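Long-range contact in poly(ADP-ribose) glycohydrolase (PDB 3SIG), which hydrolyses the glycosidic ribose–ribose bonds of poly(ADP-ribose), releasing ADP-ribose: residues I192-L204 with N227-L240. Sequence-based numbering, arbitrary orientation.
Sequences IGRVLRGRAAKVL and NDPAQVAETFAGLL
With CG trans to its backbone N (chi1 -176°) and the chain extended beyond it, Gln231 crosses Leu196 at about a right angle, its CG and CD 4.0 Å from Leu196 CD1, and lays its amide against the first turn of 192-204. NE2 lies 3.4 Å from Gly193 CA, where a side chain would be tight, and its hydrogen bond goes to Val189 O, a turn earlier in the same helix. OE1 lies 3.7 Å from Ile192 CG2. Shortening Gln231 to an alanine is likely to leave Val189 O without this donor and to open a gap beside Gly193 and Leu196 CD1. In Thr235, OG1 stands beside the backbone N (chi1 -64°) and donates to Gln231 O, while CG2, anti to that N, points into the other helix, 3.6 Å from Arg197 CA; the Gln231 carbonyl also accepts from Thr235 N, the two donors coming from opposite faces of its plane. A water donating to both Gly193 O and Thr235 OG1 bridges the helices, which share no direct hydrogen bond. Both helices are consistent with the alpha/beta macrodomain-type fold of the PARG family; they follow one another on the mixed sheet, linked through strand 214-217, with axes 9.4 Å apart and crossing at -49°. Farther along, Leu239 is a knob in the hole formed by Arg197, Ala200, Ala201 and Leu204: CD1 meets Ala200 CB at 3.7 Å, CD2 reaches Ala201 CB and lies over one face of the Arg197 guanidinium. Leu204 crosses Leu239 obliquely, its CD1 3.9 Å from Leu239 CB, and Phe236 CE1 approaches Ala200 CB. At the opposite end Asn227 OD1 touches Ile192 CG2, while ND2 donates to Pro178 O and Gly221 O; this side chain lies about 6 Å from the bound ADP-ribose.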
ATOM      1  N   ILE A 192       4.747 -13.821  15.287  1.00 13.35           N
ATOM      2  CA  ILE A 192       4.335 -13.169  14.052  1.00 12.26           C
ATOM      3  C   ILE A 192       3.215 -12.197  14.386  1.00 11.63           C
ATOM      4  O   ILE A 192       3.196 -11.086  13.864  1.00 10.93           O
ATOM      5  CB  ILE A 192       3.861 -14.197  13.021  1.00 13.19           C
ATOM      6  CG1 ILE A 192       5.031 -15.081  12.595  1.00 15.79           C
ATOM      7  CG2 ILE A 192       3.245 -13.536  11.792  1.00 14.40           C
ATOM      8  CD1 ILE A 192       6.077 -14.327  11.860  1.00 21.42           C
ATOM      9  N   GLY A 193       2.285 -12.581  15.265  1.00 13.35           N
ATOM     10  CA  GLY A 193       1.194 -11.697  15.615  1.00 13.48           C
ATOM     11  C   GLY A 193       1.686 -10.410  16.259  1.00 12.74           C
ATOM     12  O   GLY A 193       1.161  -9.332  15.987  1.00 12.19           O
ATOM     13  N   ARG A 194       2.677 -10.504  17.123  1.00 12.56           N
ATOM     14  CA  ARG A 194       3.238  -9.325  17.769  1.00 15.55           C
ATOM     15  C   ARG A 194       3.900  -8.407  16.743  1.00 12.48           C
ATOM     16  O   ARG A 194       3.734  -7.171  16.806  1.00 13.08           O
ATOM     17  CB  ARG A 194       4.231  -9.728  18.870  1.00 15.84           C
ATOM     18  CG  ARG A 194       3.584 -10.379  20.083  1.00 37.23           C
ATOM     19  CD  ARG A 194       4.628 -10.629  21.174  1.00 52.71           C
ATOM     20  NE  ARG A 194       4.310 -11.790  22.008  1.00 67.71           N
ATOM     21  CZ  ARG A 194       4.833 -13.004  21.844  1.00 76.31           C
ATOM     22  NH1 ARG A 194       5.711 -13.238  20.878  1.00 77.20           N
ATOM     23  NH2 ARG A 194       4.482 -13.993  22.655  1.00 81.73           N
ATOM     24  N   VAL A 195       4.634  -8.980  15.798  1.00 10.87           N
ATOM     25  CA  VAL A 195       5.273  -8.194  14.751  1.00 11.33           C
ATOM     26  C   VAL A 195       4.189  -7.493  13.899  1.00 10.09           C
ATOM     27  O   VAL A 195       4.264  -6.294  13.626  1.00 10.42           O
ATOM     28  CB  VAL A 195       6.193  -9.066  13.872  1.00 11.61           C
ATOM     29  CG1 VAL A 195       6.654  -8.277  12.673  1.00 13.99           C
ATOM     30  CG2 VAL A 195       7.379  -9.534  14.686  1.00 14.26           C
ATOM     31  N   LEU A 196       3.147  -8.217  13.523  1.00  9.67           N
ATOM     32  CA  LEU A 196       2.069  -7.652  12.709  1.00  8.13           C
ATOM     33  C   LEU A 196       1.358  -6.531  13.447  1.00  8.48           C
ATOM     34  O   LEU A 196       1.087  -5.491  12.860  1.00  9.68           O
ATOM     35  CB  LEU A 196       1.041  -8.725  12.358  1.00  9.49           C
ATOM     36  CG  LEU A 196       1.463  -9.690  11.250  1.00 10.14           C
ATOM     37  CD1 LEU A 196       0.509 -10.875  11.258  1.00 12.68           C
ATOM     38  CD2 LEU A 196       1.460  -9.046   9.892  1.00 11.95           C
ATOM     39  N   ARG A 197       1.061  -6.711  14.719  1.00  9.87           N
ATOM     40  CA  ARG A 197       0.365  -5.710  15.483  1.00  9.61           C
ATOM     41  C   ARG A 197       1.197  -4.445  15.639  1.00  9.89           C
ATOM     42  O   ARG A 197       0.682  -3.337  15.454  1.00 10.10           O
ATOM     43  CB  ARG A 197      -0.028  -6.259  16.842  1.00 12.48           C
ATOM     44  CG  ARG A 197      -0.839  -5.238  17.604  1.00 18.87           C
ATOM     45  CD  ARG A 197      -1.424  -5.796  18.878  1.00 32.39           C
ATOM     46  NE  ARG A 197      -2.343  -4.847  19.500  1.00 47.70           N
ATOM     47  CZ  ARG A 197      -1.962  -3.897  20.349  1.00 56.21           C
ATOM     48  NH1 ARG A 197      -0.680  -3.770  20.683  1.00 62.56           N
ATOM     49  NH2 ARG A 197      -2.864  -3.075  20.869  1.00 58.21           N
ATOM     50  N   GLY A 198       2.470  -4.595  15.999  1.00 10.06           N
ATOM     51  CA  GLY A 198       3.325  -3.432  16.154  1.00 10.17           C
ATOM     52  C   GLY A 198       3.454  -2.623  14.883  1.00  8.67           C
ATOM     53  O   GLY A 198       3.441  -1.377  14.873  1.00 10.04           O
ATOM     54  N   ARG A 199       3.620  -3.325  13.778  1.00  7.97           N
ATOM     55  CA  ARG A 199       3.825  -2.694  12.485  1.00  7.71           C
ATOM     56  C   ARG A 199       2.565  -2.053  11.960  1.00  7.27           C
ATOM     57  O   ARG A 199       2.591  -0.921  11.505  1.00  8.10           O
ATOM     58  CB  ARG A 199       4.419  -3.725  11.507  1.00  8.51           C
ATOM     59  CG  ARG A 199       5.012  -3.137  10.238  1.00  8.04           C
ATOM     60  CD  ARG A 199       5.867  -4.147   9.501  1.00  9.48           C
ATOM     61  NE  ARG A 199       6.993  -4.579  10.331  1.00  9.69           N
ATOM     62  CZ  ARG A 199       7.773  -5.601  10.051  1.00 10.28           C
ATOM     63  NH1 ARG A 199       8.726  -5.933  10.910  1.00 10.10           N
ATOM     64  NH2 ARG A 199       7.575  -6.334   8.986  1.00  9.53           N
ATOM     65  N   ALA A 200       1.458  -2.772  12.022  1.00  7.59           N
ATOM     66  CA  ALA A 200       0.181  -2.184  11.631  1.00  6.57           C
ATOM     67  C   ALA A 200      -0.185  -0.970  12.483  1.00  7.30           C
ATOM     68  O   ALA A 200      -0.709   0.026  11.958  1.00  8.35           O
ATOM     69  CB  ALA A 200      -0.936  -3.221  11.709  1.00  8.30           C
ATOM     70  N   ALA A 201       0.141  -0.998  13.759  1.00  7.73           N
ATOM     71  CA  ALA A 201      -0.139   0.154  14.582  1.00  7.56           C
ATOM     72  C   ALA A 201       0.643   1.366  14.078  1.00  8.45           C
ATOM     73  O   ALA A 201       0.148   2.503  14.095  1.00  8.77           O
ATOM     74  CB  ALA A 201       0.209  -0.115  16.009  1.00  9.01           C
ATOM     75  N   LYS A 202       1.887   1.137  13.665  1.00  8.34           N
ATOM     76  CA  LYS A 202       2.732   2.206  13.144  1.00  8.27           C
ATOM     77  C   LYS A 202       2.253   2.736  11.793  1.00  9.25           C
ATOM     78  O   LYS A 202       2.318   3.946  11.519  1.00  9.29           O
ATOM     79  CB  LYS A 202       4.207   1.732  13.122  1.00 10.29           C
ATOM     80  CG  LYS A 202       4.769   1.577  14.483  1.00 10.23           C
ATOM     81  CD  LYS A 202       6.177   0.999  14.496  1.00 12.32           C
ATOM     82  CE  LYS A 202       6.747   1.008  15.904  1.00 14.58           C
ATOM     83  NZ  LYS A 202       8.141   0.488  15.940  1.00 17.97           N
ATOM     84  N   VAL A 203       1.763   1.854  10.940  1.00  7.44           N
ATOM     85  CA  VAL A 203       1.139   2.291   9.698  1.00  7.68           C
ATOM     86  C   VAL A 203      -0.045   3.229   9.989  1.00  8.05           C
ATOM     87  O   VAL A 203      -0.168   4.310   9.366  1.00  8.41           O
ATOM     88  CB  VAL A 203       0.624   1.055   8.905  1.00  8.10           C
ATOM     89  CG1 VAL A 203      -0.285   1.481   7.767  1.00  9.70           C
ATOM     90  CG2 VAL A 203       1.800   0.244   8.361  1.00  9.47           C
ATOM     91  N   LEU A 204      -0.925   2.829  10.904  1.00  8.15           N
ATOM     92  CA  LEU A 204      -2.074   3.648  11.250  1.00  6.90           C
ATOM     93  C   LEU A 204      -1.633   4.947  11.896  1.00  8.12           C
ATOM     94  O   LEU A 204      -2.224   6.014  11.637  1.00  9.38           O
ATOM     95  CB  LEU A 204      -3.031   2.886  12.164  1.00  9.10           C
ATOM     96  CG  LEU A 204      -3.722   1.658  11.588  1.00 11.64           C
ATOM     97  CD1 LEU A 204      -4.671   1.044  12.609  1.00 11.50           C
ATOM     98  CD2 LEU A 204      -4.426   1.981  10.384  1.00 13.02           C
ATOM     99  N   ASN A 227       1.178 -14.825   4.852  1.00 12.41           N
ATOM    100  CA  ASN A 227       0.543 -14.682   6.154  1.00 12.19           C
ATOM    101  C   ASN A 227      -0.873 -15.244   6.176  1.00 12.75           C
ATOM    102  O   ASN A 227      -1.524 -15.395   5.147  1.00 14.20           O
ATOM    103  CB  ASN A 227       0.530 -13.210   6.619  1.00 13.07           C
ATOM    104  CG  ASN A 227       1.888 -12.743   7.093  1.00 10.98           C
ATOM    105  OD1 ASN A 227       2.248 -12.981   8.240  1.00 12.90           O
ATOM    106  ND2 ASN A 227       2.672 -12.144   6.215  1.00 11.50           N
ATOM    107  N   ASP A 228      -1.336 -15.560   7.382  1.00 13.62           N
ATOM    108  CA  ASP A 228      -2.677 -16.075   7.604  1.00 13.91           C
ATOM    109  C   ASP A 228      -3.696 -14.929   7.568  1.00 12.57           C
ATOM    110  O   ASP A 228      -3.640 -14.015   8.389  1.00 11.99           O
ATOM    111  CB  ASP A 228      -2.679 -16.736   8.988  1.00 14.70           C
ATOM    112  CG  ASP A 228      -4.026 -17.287   9.391  1.00 19.54           C
ATOM    113  OD1 ASP A 228      -5.019 -17.106   8.670  1.00 21.20           O
ATOM    114  OD2 ASP A 228      -4.084 -17.895  10.483  1.00 25.93           O
ATOM    115  N   PRO A 229      -4.636 -14.943   6.613  1.00 13.95           N
ATOM    116  CA  PRO A 229      -5.535 -13.787   6.570  1.00 14.03           C
ATOM    117  C   PRO A 229      -6.404 -13.601   7.812  1.00 12.39           C
ATOM    118  O   PRO A 229      -6.765 -12.469   8.130  1.00 12.21           O
ATOM    119  CB  PRO A 229      -6.373 -14.007   5.309  1.00 21.04           C
ATOM    120  CG  PRO A 229      -6.124 -15.373   4.886  1.00 18.26           C
ATOM    121  CD  PRO A 229      -4.915 -15.923   5.551  1.00 15.02           C
ATOM    122  N   ALA A 230      -6.759 -14.669   8.492  1.00 11.94           N
ATOM    123  CA  ALA A 230      -7.486 -14.489   9.747  1.00 12.66           C
ATOM    124  C   ALA A 230      -6.647 -13.726  10.772  1.00 11.67           C
ATOM    125  O   ALA A 230      -7.160 -12.864  11.479  1.00 12.09           O
ATOM    126  CB  ALA A 230      -7.963 -15.840  10.322  1.00 15.16           C
ATOM    127  N   GLN A 231      -5.357 -14.021  10.849  1.00 12.58           N
ATOM    128  CA  GLN A 231      -4.482 -13.317  11.777  1.00 12.00           C
ATOM    129  C   GLN A 231      -4.287 -11.856  11.361  1.00 11.63           C
ATOM    130  O   GLN A 231      -4.282 -10.980  12.214  1.00 11.37           O
ATOM    131  CB  GLN A 231      -3.123 -14.011  11.894  1.00 13.13           C
ATOM    132  CG  GLN A 231      -2.207 -13.368  12.915  1.00 12.38           C
ATOM    133  CD  GLN A 231      -0.932 -14.148  13.091  1.00 12.35           C
ATOM    134  OE1 GLN A 231      -0.299 -14.581  12.120  1.00 14.44           O
ATOM    135  NE2 GLN A 231      -0.556 -14.376  14.332  1.00 14.05           N
ATOM    136  N   VAL A 232      -4.191 -11.575  10.074  1.00  9.92           N
ATOM    137  CA  VAL A 232      -3.996 -10.190   9.659  1.00  9.42           C
ATOM    138  C   VAL A 232      -5.309  -9.401   9.868  1.00  9.81           C
ATOM    139  O   VAL A 232      -5.283  -8.277  10.384  1.00 10.00           O
ATOM    140  CB  VAL A 232      -3.483 -10.084   8.206  1.00  9.66           C
ATOM    141  CG1 VAL A 232      -3.379  -8.649   7.799  1.00 10.57           C
ATOM    142  CG2 VAL A 232      -2.097 -10.777   8.106  1.00 11.69           C
ATOM    143  N   ALA A 233      -6.455  -9.998   9.556  1.00  9.51           N
ATOM    144  CA  ALA A 233      -7.726  -9.337   9.830  1.00  9.85           C
ATOM    145  C   ALA A 233      -7.858  -9.075  11.329  1.00  9.47           C
ATOM    146  O   ALA A 233      -8.258  -7.985  11.740  1.00 10.87           O
ATOM    147  CB  ALA A 233      -8.888 -10.174   9.322  1.00 10.40           C
ATOM    148  N   GLU A 234      -7.526 -10.059  12.154  1.00 10.79           N
ATOM    149  CA  GLU A 234      -7.611  -9.887  13.611  1.00 11.49           C
ATOM    150  C   GLU A 234      -6.671  -8.778  14.096  1.00 11.22           C
ATOM    151  O   GLU A 234      -7.015  -8.039  15.029  1.00 11.47           O
ATOM    152  CB  GLU A 234      -7.325 -11.206  14.334  1.00 14.61           C
ATOM    153  CG  GLU A 234      -7.394 -11.087  15.838  1.00 18.22           C
ATOM    154  CD  GLU A 234      -8.768 -10.728  16.340  1.00 20.79           C
ATOM    155  OE1 GLU A 234      -9.757 -11.136  15.715  1.00 22.68           O
ATOM    156  OE2 GLU A 234      -8.853 -10.052  17.385  1.00 30.06           O
ATOM    157  N   THR A 235      -5.512  -8.661  13.471  1.00 10.39           N
ATOM    158  CA  THR A 235      -4.541  -7.629  13.833  1.00 11.13           C
ATOM    159  C   THR A 235      -5.183  -6.261  13.655  1.00 10.67           C
ATOM    160  O   THR A 235      -5.156  -5.416  14.567  1.00 11.18           O
ATOM    161  CB  THR A 235      -3.285  -7.737  12.979  1.00 12.05           C
ATOM    162  OG1 THR A 235      -2.642  -8.986  13.255  1.00 14.78           O
ATOM    163  CG2 THR A 235      -2.300  -6.625  13.243  1.00 13.64           C
ATOM    164  N   PHE A 236      -5.763  -6.019  12.485  1.00  8.87           N
ATOM    165  CA  PHE A 236      -6.445  -4.739  12.241  1.00  8.44           C
ATOM    166  C   PHE A 236      -7.649  -4.564  13.154  1.00  8.97           C
ATOM    167  O   PHE A 236      -7.901  -3.460  13.641  1.00 10.68           O
ATOM    168  CB  PHE A 236      -6.820  -4.543  10.779  1.00 10.91           C
ATOM    169  CG  PHE A 236      -5.649  -4.306   9.887  1.00  8.87           C
ATOM    170  CD1 PHE A 236      -4.892  -3.157  10.013  1.00 10.51           C
ATOM    171  CD2 PHE A 236      -5.352  -5.190   8.861  1.00  9.31           C
ATOM    172  CE1 PHE A 236      -3.801  -2.910   9.150  1.00  9.88           C
ATOM    173  CE2 PHE A 236      -4.283  -4.931   7.995  1.00 11.29           C
ATOM    174  CZ  PHE A 236      -3.518  -3.788   8.147  1.00 10.35           C
ATOM    175  N   ALA A 237      -8.378  -5.643  13.417  1.00 10.58           N
ATOM    176  CA  ALA A 237      -9.529  -5.553  14.315  1.00 10.63           C
ATOM    177  C   ALA A 237      -9.150  -5.136  15.720  1.00 10.69           C
ATOM    178  O   ALA A 237      -9.850  -4.326  16.344  1.00 12.96           O
ATOM    179  CB  ALA A 237     -10.267  -6.889  14.377  1.00 11.31           C
ATOM    180  N   GLY A 238      -8.079  -5.685  16.254  1.00 11.91           N
ATOM    181  CA  GLY A 238      -7.645  -5.303  17.583  1.00 12.93           C
ATOM    182  C   GLY A 238      -7.258  -3.837  17.689  1.00 11.63           C
ATOM    183  O   GLY A 238      -7.380  -3.229  18.756  1.00 13.60           O
ATOM    184  N   LEU A 239      -6.812  -3.247  16.592  1.00 10.45           N
ATOM    185  CA  LEU A 239      -6.438  -1.843  16.563  1.00 10.06           C
ATOM    186  C   LEU A 239      -7.636  -0.926  16.373  1.00 11.24           C
ATOM    187  O   LEU A 239      -7.667   0.188  16.927  1.00 12.02           O
ATOM    188  CB  LEU A 239      -5.424  -1.595  15.434  1.00  9.36           C
ATOM    189  CG  LEU A 239      -4.062  -2.248  15.696  1.00 11.04           C
ATOM    190  CD1 LEU A 239      -3.211  -2.249  14.398  1.00 11.87           C
ATOM    191  CD2 LEU A 239      -3.299  -1.634  16.840  1.00 13.54           C
ATOM    192  N   LEU A 240      -8.638  -1.400  15.633  1.00 12.20           N
ATOM    193  CA  LEU A 240      -9.742  -0.528  15.212  1.00 12.50           C
ATOM    194  C   LEU A 240     -11.039  -0.774  15.961  1.00 13.20           C
ATOM    195  O   LEU A 240     -11.900   0.113  15.974  1.00 15.37           O
ATOM    196  CB  LEU A 240     -10.027  -0.706  13.716  1.00 12.00           C
ATOM    197  CG  LEU A 240      -8.914  -0.219  12.800  1.00 12.21           C
ATOM    198  CD1 LEU A 240      -9.111  -0.810  11.409  1.00 14.20           C
ATOM    199  CD2 LEU A 240      -8.843   1.306  12.721  1.00 14.88           C
TER
HETATM  200  O   HOH W   1      -1.753  -9.672  15.594  1.00 22.74           O
HETATM  201  O   HOH W   2      -4.315  -6.003  17.184  1.00 20.39           O